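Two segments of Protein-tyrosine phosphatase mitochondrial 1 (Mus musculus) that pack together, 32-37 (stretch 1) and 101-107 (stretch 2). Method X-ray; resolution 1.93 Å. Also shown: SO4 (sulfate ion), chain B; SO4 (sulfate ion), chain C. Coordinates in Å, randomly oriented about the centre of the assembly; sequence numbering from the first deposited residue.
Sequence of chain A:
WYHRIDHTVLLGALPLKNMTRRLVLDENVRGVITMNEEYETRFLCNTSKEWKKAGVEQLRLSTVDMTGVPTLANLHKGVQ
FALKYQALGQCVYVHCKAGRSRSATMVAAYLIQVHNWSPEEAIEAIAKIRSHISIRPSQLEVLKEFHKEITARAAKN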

# COMPACT_ATOMS: atom_id res chain seq x y z
N VAL A 32 -2.10 -6.15 -6.16
CA VAL A 32 -1.73 -6.32 -4.76
C VAL A 32 -0.30 -5.83 -4.56
O VAL A 32 0.59 -6.15 -5.35
N ILE A 33 -0.11 -5.01 -3.54
CA ILE A 33 1.22 -4.57 -3.16
C ILE A 33 1.62 -5.36 -1.93
O ILE A 33 0.99 -5.25 -0.88
N THR A 34 2.65 -6.18 -2.08
CA THR A 34 3.11 -7.03 -1.00
C THR A 34 4.44 -6.53 -0.46
O THR A 34 5.43 -6.46 -1.19
N MET A 35 4.46 -6.18 0.81
CA MET A 35 5.67 -5.66 1.42
C MET A 35 6.30 -6.69 2.34
O MET A 35 5.61 -7.38 3.09
N ASN A 36 7.62 -6.79 2.26
CA ASN A 36 8.40 -7.68 3.12
C ASN A 36 7.86 -9.10 3.19
O ASN A 36 7.80 -9.69 4.27
N GLU A 37 7.48 -9.65 2.05
CA GLU A 37 7.05 -11.05 1.98
C GLU A 37 8.03 -11.95 2.73
O GLU A 37 9.20 -12.05 2.36
N SER A 101 1.47 -0.51 9.89
CA SER A 101 2.69 0.30 9.95
C SER A 101 3.40 0.47 8.61
O SER A 101 3.33 1.53 7.99
N ARG A 102 4.09 -0.58 8.17
CA ARG A 102 4.80 -0.55 6.90
C ARG A 102 3.80 -0.37 5.76
O ARG A 102 4.00 0.43 4.85
N SER A 103 2.70 -1.11 5.84
CA SER A 103 1.67 -1.04 4.81
C SER A 103 0.90 0.28 4.92
O SER A 103 0.50 0.86 3.91
N ALA A 104 0.69 0.74 6.15
CA ALA A 104 0.07 2.04 6.39
C ALA A 104 0.91 3.17 5.79
O ALA A 104 0.37 4.13 5.24
N THR A 105 2.23 3.05 5.88
CA THR A 105 3.13 4.06 5.34
C THR A 105 3.02 4.14 3.82
O THR A 105 3.03 5.24 3.24
N MET A 106 2.92 2.99 3.18
CA MET A 106 2.75 2.92 1.72
C MET A 106 1.47 3.62 1.30
O MET A 106 1.46 4.42 0.34
N VAL A 107 0.38 3.33 2.01
CA VAL A 107 -0.90 3.98 1.73
C VAL A 107 -0.81 5.48 1.99
O VAL A 107 -1.40 6.27 1.25

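Met35, near the end of the strand, carries the largest share of this contact. Its CA-to-CB bond points toward the helix, and its rotamer (chi1 m, chi2 t, chi3 m) lays the thioether against the start of the helix. The methyl CE sits 3.3 Å from Ser103 CA and 3.4 Å from Ser103 CB. The sulfur SD lies 3.6 Å from Arg102 O and 3.7 Å from Met106 CB. One side chain thus touches three helix residues.

Met106 is the main apolar partner from the helix. It also points toward the strand, with chi1 t, chi2 p and chi3 p. Its CG reaches the methyl CG2 of Ile33 at 4.5 Å, a looser contact than the one with Met35. Ile33 (chi1 m, chi2 t) points toward the helix as well. Val32 and Thr34 make no contact with it, as expected where side chains alternate along a strand.

Arg102 packs at the more exposed end. Its CB points toward the first stretch, and its side chain packs beside that of Asn36, which also points toward the helix (chi1 m). No hydrogen bond crosses between the stretches.

Arg102, Ser103 and the backbone N of Ser101 bind sulfate ions, probably from the crystallisation liquor. Arg102 binds both. Its NH1 and N donate to O1 of the chain B sulfate at 2.9 and 3.0 Å. Its NE donates to O3 of the chain C sulfate at 2.9 Å, and NH2 to O2 of that ion at 3.1 Å. Both ions lie at the edge of the guanidinium, near its plane. Ser103, chi1 p, holds O3 of the chain B sulfate through OG at 2.7 Å and N at 2.9 Å. Ser101 N adds a weak hydrogen bond to O2 of the same ion at 3.1 Å.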

# COMPACT_ATOMS: atom_id res chain seq x y z
CB VAL A 32 -1.90 -7.79 -4.28
CG1 VAL A 32 -1.13 -8.74 -5.18
CG2 VAL A 32 -1.49 -7.95 -2.81
CB ILE A 33 1.28 -3.07 -2.87
CG1 ILE A 33 0.92 -2.28 -4.13
CG2 ILE A 33 2.67 -2.69 -2.36
CD1 ILE A 33 0.94 -0.76 -3.95
CB THR A 34 3.26 -8.49 -1.45
OG1 THR A 34 1.98 -8.99 -1.87
CG2 THR A 34 3.80 -9.36 -0.32
CB MET A 35 5.37 -4.36 2.18
CG MET A 35 5.01 -3.21 1.26
SD MET A 35 4.17 -1.86 2.11
CE MET A 35 2.49 -2.43 1.97
CB ASN A 36 8.53 -7.10 4.53
CG ASN A 36 9.48 -5.91 4.59
OD1 ASN A 36 9.80 -5.41 5.67
ND2 ASN A 36 9.96 -5.48 3.43
CB GLU A 37 6.92 -11.50 0.53
CG GLU A 37 6.63 -12.98 0.36
CD GLU A 37 6.61 -13.40 -1.10
OE1 GLU A 37 7.68 -13.80 -1.61
OE2 GLU A 37 5.54 -13.35 -1.73
CB SER A 101 3.65 -0.29 10.99
OG SER A 101 4.81 0.51 11.13
CB ARG A 102 5.60 -1.84 6.71
CG ARG A 102 6.74 -1.98 7.72
CD ARG A 102 7.18 -3.42 7.89
NE ARG A 102 8.17 -3.53 8.95
CZ ARG A 102 7.87 -3.64 10.24
NH1 ARG A 102 6.60 -3.66 10.63
NH2 ARG A 102 8.84 -3.74 11.14
CB SER A 103 0.75 -2.26 4.89
OG SER A 103 0.24 -2.42 6.20
CB ALA A 104 -0.11 2.26 7.89
CB THR A 105 4.58 3.76 5.77
OG1 THR A 105 4.66 3.80 7.20
CG2 THR A 105 5.54 4.78 5.17
CB MET A 106 2.72 1.46 1.26
CG MET A 106 2.55 1.27 -0.26
SD MET A 106 4.02 1.77 -1.23
CE MET A 106 5.27 0.75 -0.45
CB VAL A 107 -2.07 3.34 2.54
CG1 VAL A 107 -3.35 4.15 2.35
CG2 VAL A 107 -2.29 1.88 2.12
S SO4 B . 2.73 -3.85 9.02
O1 SO4 B . 4.00 -3.26 9.43
O2 SO4 B . 1.70 -3.57 10.01
O3 SO4 B . 2.33 -3.30 7.73
O4 SO4 B . 2.88 -5.30 8.91
S SO4 C . 11.92 -3.24 8.75
O1 SO4 C . 12.34 -2.38 7.64
O2 SO4 C . 11.32 -2.42 9.80
O3 SO4 C . 10.95 -4.21 8.25
O4 SO4 C . 13.09 -3.95 9.28